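Local coordinates for cobalamin biosynthesis protein CobN (Mycobacterium tuberculosis, PDB 7C6O) that probably serves as the large catalytic subunit of cobaltochelatase, the ligase that inserts cobalt into the corrin ring during cobalamin biosynthesis, at residues Trp1188-His1191 with Gly1192-Glu1195; Gln1208-Pro1211 with Glu1212-Asp1215. All blocks are in the same frame, centred on the assembly; numbering follows the deposited sequence.

In the fold
Contacts 1 and 2 belong to the last two helices of the chain, which follow each other directly: contact 1 lies within helix 1187-1203, and contact 2 is the start of helix 1211-1226 with the loop leading into it. Their centres are about 17 Å apart, and they do not touch. Contact 1 is partly buried, with Leu-1190, Met-1193 and Ala-1194 buried and a histidine and a glutamate on its more open side. Contact 2 is a surface contact without a buried residue. A regular run of i to i+4 bonds characterises the first, a carbonyl shared at a helix start the second. Side chains of both nevertheless pack across the same pair of helices.

Contact 1: residues Trp1188-His1191 with Gly1192-Glu1195; sequences WALH and GMAE
His-1191 holds CG anti to its backbone N (chi1 -171°), which carries the imidazole along the helix toward Glu-1195, one turn on. The glutamate chain, extended beyond CG, brings its carboxylate obliquely to the ring: OE2 of Glu-1195 lies 3.4 Å from CE1 of His-1191, and the ring and carboxylate planes are 77° apart. OE2 of Glu-1195 remains 4.1 Å from ND1 of His-1191, beyond hydrogen-bonding distance, so the pair is a close approach of a carboxylate to a ring carbon. The acidic group may still favour positive charge on the imidazole, whose NE2 is hydrogen-bonded to Glu-1225 of helix 1211-1226.

Another side of the helix is apolar. Met-1193 bends at chi3 and brings its terminal methyl back alongside Leu-1190, where CE of Met-1193 meets CD1 of Leu-1190 at 3.7 Å. Closer to the backbone, CG of Met-1193 rests 3.3 Å from the carbonyl O of Ala-1189.

Four successive i to i+4 backbone bonds identify the arrangement as regular alpha-helix. They include Met-1193 N to Ala-1189 O at 2.9 Å and Glu-1195 N to His-1191 O, also 2.9 Å; the straightest is Ala-1194 N to Leu-1190 O, with an N-H...O angle of 175°.

These two turns are packed by several helices. Leu-1190 and Met-1193 both touch Met-1182 of helix 1176-1185 and Val-1173 of helix 1162-1174, while Ala-1189 and Met-1193 meet Ala-1144 of helix 1136-1157. Leu-1190 and His-1191 also contact helix 1211-1226, through Val-1220, Leu-1221 and Thr-1224, so this part of helix 1187-1203 joins the final helix to the bundle before it.

Contact 2: residues Gln1208-Pro1211 with Glu1212-Asp1215; sequences QPAP and ETLD
The carbonyl O of Ala-1210 accepts two backbone N-H groups, from Leu-1214 N at 3.1 Å and, weakly, from Thr-1213 N at 3.0 Å. This is a helix N-terminus: Ala-1210 occupies the N-cap and Pro-1211 the first helical position, where the lack of an amide hydrogen costs no helical bond. The two bonds differ in quality. The N-H of Leu-1214 points well at the oxygen (163°), whereas that of Thr-1213 makes only 121°. Asp-1215 N to Pro-1211 O, 3.0 Å, continues the i to i+4 pattern.

Two polar side chains lie near this first turn. With chi1 at -55°, OG1 of Thr-1213 lies beside its own backbone N and comes within 3.5 Å of CB of Ala-1210. The carboxylate of Asp-1215 comes back near the carbonyl O of Pro-1211, an approach of two acceptors and no bond; its OD1 forms a salt bridge with Arg-1218.

An apolar contact ties the incoming loop to the helix, five residues on. Pro-1209 and Leu-1214 both pack on Ala-1201 of helix 1187-1203, and Leu-1214 also reaches Leu-1198, so the loop and the new helix settle against the preceding one. Both leucine methyls meet the proline ring: CD2 of Leu-1214 is 3.8 Å from CB of Pro-1209, and CD1 of Leu-1214 is 3.7 Å from CG of Pro-1209.

Contact 1: residues Trp1188-His1191 with Gly1192-Glu1195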
ATOM      1  N   TRP A1188     -11.845  29.136   6.506  1.00 16.87           N
ATOM      2  CA  TRP A1188     -10.834  28.558   7.387  1.00 20.44           C
ATOM      3  C   TRP A1188      -9.512  28.372   6.654  1.00 20.81           C
ATOM      4  O   TRP A1188      -8.439  28.634   7.212  1.00 19.78           O
ATOM      5  CB  TRP A1188     -11.327  27.221   7.944  1.00 22.12           C
ATOM      6  CG  TRP A1188     -12.711  27.284   8.520  1.00 24.96           C
ATOM      7  CD1 TRP A1188     -13.053  27.603   9.801  1.00 27.52           C
ATOM      8  CD2 TRP A1188     -13.941  27.027   7.828  1.00 25.24           C
ATOM      9  NE1 TRP A1188     -14.419  27.557   9.953  1.00 25.69           N
ATOM     10  CE2 TRP A1188     -14.987  27.207   8.756  1.00 25.41           C
ATOM     11  CE3 TRP A1188     -14.259  26.659   6.516  1.00 19.03           C
ATOM     12  CZ2 TRP A1188     -16.327  27.034   8.414  1.00 25.35           C
ATOM     13  CZ3 TRP A1188     -15.589  26.486   6.179  1.00 19.96           C
ATOM     14  CH2 TRP A1188     -16.607  26.676   7.123  1.00 21.96           C
ATOM     15  N   ALA A1189      -9.571  27.923   5.399  1.00 21.41           N
ATOM     16  CA  ALA A1189      -8.352  27.731   4.621  1.00 20.10           C
ATOM     17  C   ALA A1189      -7.719  29.067   4.251  1.00 20.48           C
ATOM     18  O   ALA A1189      -6.488  29.188   4.215  1.00 19.21           O
ATOM     19  CB  ALA A1189      -8.654  26.911   3.369  1.00 20.52           C
ATOM     20  N   LEU A1190      -8.544  30.079   3.967  1.00 19.74           N
ATOM     21  CA  LEU A1190      -8.014  31.414   3.703  1.00 18.73           C
ATOM     22  C   LEU A1190      -7.271  31.955   4.916  1.00 19.34           C
ATOM     23  O   LEU A1190      -6.191  32.539   4.783  1.00 19.78           O
ATOM     24  CB  LEU A1190      -9.147  32.360   3.304  1.00 17.85           C
ATOM     25  CG  LEU A1190      -8.758  33.823   3.074  1.00 17.33           C
ATOM     26  CD1 LEU A1190      -7.769  33.942   1.924  1.00 18.53           C
ATOM     27  CD2 LEU A1190      -9.992  34.676   2.811  1.00 15.85           C
ATOM     28  N   HIS A1191      -7.837  31.763   6.110  1.00 19.87           N
ATOM     29  CA  HIS A1191      -7.155  32.166   7.333  1.00 22.75           C
ATOM     30  C   HIS A1191      -5.825  31.436   7.487  1.00 21.56           C
ATOM     31  O   HIS A1191      -4.805  32.051   7.823  1.00 21.38           O
ATOM     32  CB  HIS A1191      -8.062  31.900   8.537  1.00 22.63           C
ATOM     33  CG  HIS A1191      -7.554  32.475   9.822  1.00 23.30           C
ATOM     34  ND1 HIS A1191      -6.653  31.814  10.629  1.00 24.47           N
ATOM     35  CD2 HIS A1191      -7.827  33.647  10.443  1.00 23.96           C
ATOM     36  CE1 HIS A1191      -6.389  32.556  11.690  1.00 24.84           C
ATOM     37  NE2 HIS A1191      -7.089  33.674  11.601  1.00 24.04           N
ATOM     38  N   GLY A1192      -5.816  30.127   7.232  1.00 20.48           N
ATOM     39  CA  GLY A1192      -4.586  29.362   7.370  1.00 20.14           C
ATOM     40  C   GLY A1192      -3.513  29.777   6.378  1.00 17.03           C
ATOM     41  O   GLY A1192      -2.323  29.766   6.699  1.00 16.68           O
ATOM     42  N   MET A1193      -3.920  30.138   5.156  1.00 18.27           N
ATOM     43  CA  MET A1193      -2.959  30.595   4.152  1.00 20.32           C
ATOM     44  C   MET A1193      -2.300  31.899   4.574  1.00 17.93           C
ATOM     45  O   MET A1193      -1.072  32.040   4.512  1.00 15.82           O
ATOM     46  CB  MET A1193      -3.646  30.780   2.799  1.00 24.64           C
ATOM     47  CG  MET A1193      -3.973  29.510   2.056  1.00 27.69           C
ATOM     48  SD  MET A1193      -4.473  29.885   0.361  1.00 29.46           S
ATOM     49  CE  MET A1193      -5.617  31.226   0.629  1.00 25.57           C
ATOM     50  N   ALA A1194      -3.111  32.883   4.976  1.00 15.37           N
ATOM     51  CA  ALA A1194      -2.553  34.154   5.428  1.00 17.00           C
ATOM     52  C   ALA A1194      -1.656  33.954   6.639  1.00 14.66           C
ATOM     53  O   ALA A1194      -0.579  34.555   6.733  1.00 16.26           O
ATOM     54  CB  ALA A1194      -3.678  35.138   5.746  1.00 17.15           C
ATOM     55  N   GLU A1195      -2.078  33.099   7.571  1.00 15.70           N
ATOM     56  CA  GLU A1195      -1.258  32.820   8.744  1.00 18.64           C
ATOM     57  C   GLU A1195       0.069  32.181   8.352  1.00 16.31           C
ATOM     58  O   GLU A1195       1.126  32.553   8.878  1.00 16.25           O
ATOM     59  CB  GLU A1195      -2.027  31.918   9.706  1.00 22.18           C
ATOM     60  CG  GLU A1195      -1.733  32.175  11.169  0.72 30.01           C
ATOM     61  CD  GLU A1195      -2.573  31.306  12.083  0.74 32.97           C
ATOM     62  OE1 GLU A1195      -2.522  30.067  11.936  0.80 34.60           O
ATOM     63  OE2 GLU A1195      -3.293  31.864  12.935  0.64 34.16           O
TER

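Contact 2: residues Gln1208-Pro1211 with Glu1212-Asp1215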
ATOM      1  N   GLN A1208      12.460  39.254   2.555  1.00 18.57           N
ATOM      2  CA  GLN A1208      12.228  40.692   2.416  1.00 21.90           C
ATOM      3  C   GLN A1208      10.830  40.966   1.873  1.00 22.16           C
ATOM      4  O   GLN A1208      10.670  41.460   0.750  1.00 23.73           O
ATOM      5  CB  GLN A1208      13.287  41.322   1.511  1.00 26.23           C
ATOM      6  CG  GLN A1208      14.680  41.324   2.101  1.00 32.64           C
ATOM      7  CD  GLN A1208      15.685  41.996   1.191  1.00 40.04           C
ATOM      8  OE1 GLN A1208      15.837  41.619   0.028  1.00 43.57           O
ATOM      9  NE2 GLN A1208      16.370  43.006   1.713  1.00 42.31           N
ATOM     10  N   PRO A1209       9.792  40.677   2.653  1.00 20.70           N
ATOM     11  CA  PRO A1209       8.436  41.012   2.210  1.00 18.98           C
ATOM     12  C   PRO A1209       8.193  42.511   2.270  1.00 22.05           C
ATOM     13  O   PRO A1209       8.730  43.220   3.126  1.00 19.32           O
ATOM     14  CB  PRO A1209       7.544  40.263   3.204  1.00 20.14           C
ATOM     15  CG  PRO A1209       8.365  40.188   4.440  1.00 24.75           C
ATOM     16  CD  PRO A1209       9.798  40.064   3.995  1.00 22.58           C
ATOM     17  N   ALA A1210       7.380  42.993   1.338  1.00 20.32           N
ATOM     18  CA  ALA A1210       6.993  44.394   1.359  1.00 22.43           C
ATOM     19  C   ALA A1210       6.089  44.659   2.561  1.00 22.28           C
ATOM     20  O   ALA A1210       5.188  43.865   2.846  1.00 21.99           O
ATOM     21  CB  ALA A1210       6.274  44.777   0.068  1.00 23.46           C
ATOM     22  N   PRO A1211       6.316  45.753   3.296  1.00 23.10           N
ATOM     23  CA  PRO A1211       5.434  46.059   4.437  1.00 22.15           C
ATOM     24  C   PRO A1211       3.965  46.157   4.063  1.00 22.20           C
ATOM     25  O   PRO A1211       3.109  45.688   4.824  1.00 24.25           O
ATOM     26  CB  PRO A1211       5.987  47.395   4.949  1.00 26.56           C
ATOM     27  CG  PRO A1211       7.426  47.371   4.556  1.00 28.86           C
ATOM     28  CD  PRO A1211       7.472  46.664   3.229  1.00 24.16           C
ATOM     29  N   GLU A1212       3.646  46.754   2.909  1.00 19.34           N
ATOM     30  CA  GLU A1212       2.250  46.843   2.484  1.00 20.82           C
ATOM     31  C   GLU A1212       1.648  45.459   2.273  1.00 20.83           C
ATOM     32  O   GLU A1212       0.466  45.236   2.558  1.00 17.63           O
ATOM     33  CB  GLU A1212       2.137  47.674   1.203  1.00 25.24           C
ATOM     34  CG  GLU A1212       0.708  47.795   0.675  0.62 29.70           C
ATOM     35  CD  GLU A1212       0.628  48.442  -0.696  0.38 31.89           C
ATOM     36  OE1 GLU A1212       1.618  49.066  -1.127  0.67 31.71           O
ATOM     37  OE2 GLU A1212      -0.433  48.320  -1.346  0.84 33.92           O
ATOM     38  N   THR A1213       2.449  44.516   1.772  1.00 19.33           N
ATOM     39  CA  THR A1213       1.953  43.163   1.547  1.00 18.68           C
ATOM     40  C   THR A1213       1.651  42.457   2.864  1.00 16.88           C
ATOM     41  O   THR A1213       0.617  41.793   2.996  1.00 17.60           O
ATOM     42  CB  THR A1213       2.968  42.372   0.719  1.00 19.88           C
ATOM     43  OG1 THR A1213       3.241  43.083  -0.495  1.00 21.09           O
ATOM     44  CG2 THR A1213       2.428  40.985   0.370  1.00 14.50           C
ATOM     45  N   LEU A1214       2.535  42.594   3.857  1.00 13.68           N
ATOM     46  CA  LEU A1214       2.257  42.005   5.164  1.00 17.51           C
ATOM     47  C   LEU A1214       1.014  42.624   5.796  1.00 20.93           C
ATOM     48  O   LEU A1214       0.209  41.920   6.418  1.00 18.39           O
ATOM     49  CB  LEU A1214       3.468  42.162   6.085  1.00 20.54           C
ATOM     50  CG  LEU A1214       4.748  41.429   5.678  1.00 23.41           C
ATOM     51  CD1 LEU A1214       5.792  41.527   6.782  1.00 27.09           C
ATOM     52  CD2 LEU A1214       4.462  39.975   5.338  1.00 20.85           C
ATOM     53  N   ASP A1215       0.836  43.941   5.640  1.00 22.35           N
ATOM     54  CA  ASP A1215      -0.372  44.586   6.152  1.00 24.32           C
ATOM     55  C   ASP A1215      -1.621  44.011   5.497  1.00 22.38           C
ATOM     56  O   ASP A1215      -2.642  43.804   6.162  1.00 21.73           O
ATOM     57  CB  ASP A1215      -0.302  46.099   5.931  1.00 25.70           C
ATOM     58  CG  ASP A1215       0.741  46.775   6.803  1.00 30.71           C
ATOM     59  OD1 ASP A1215       1.108  46.203   7.850  1.00 33.56           O
ATOM     60  OD2 ASP A1215       1.188  47.885   6.443  1.00 34.53           O
TER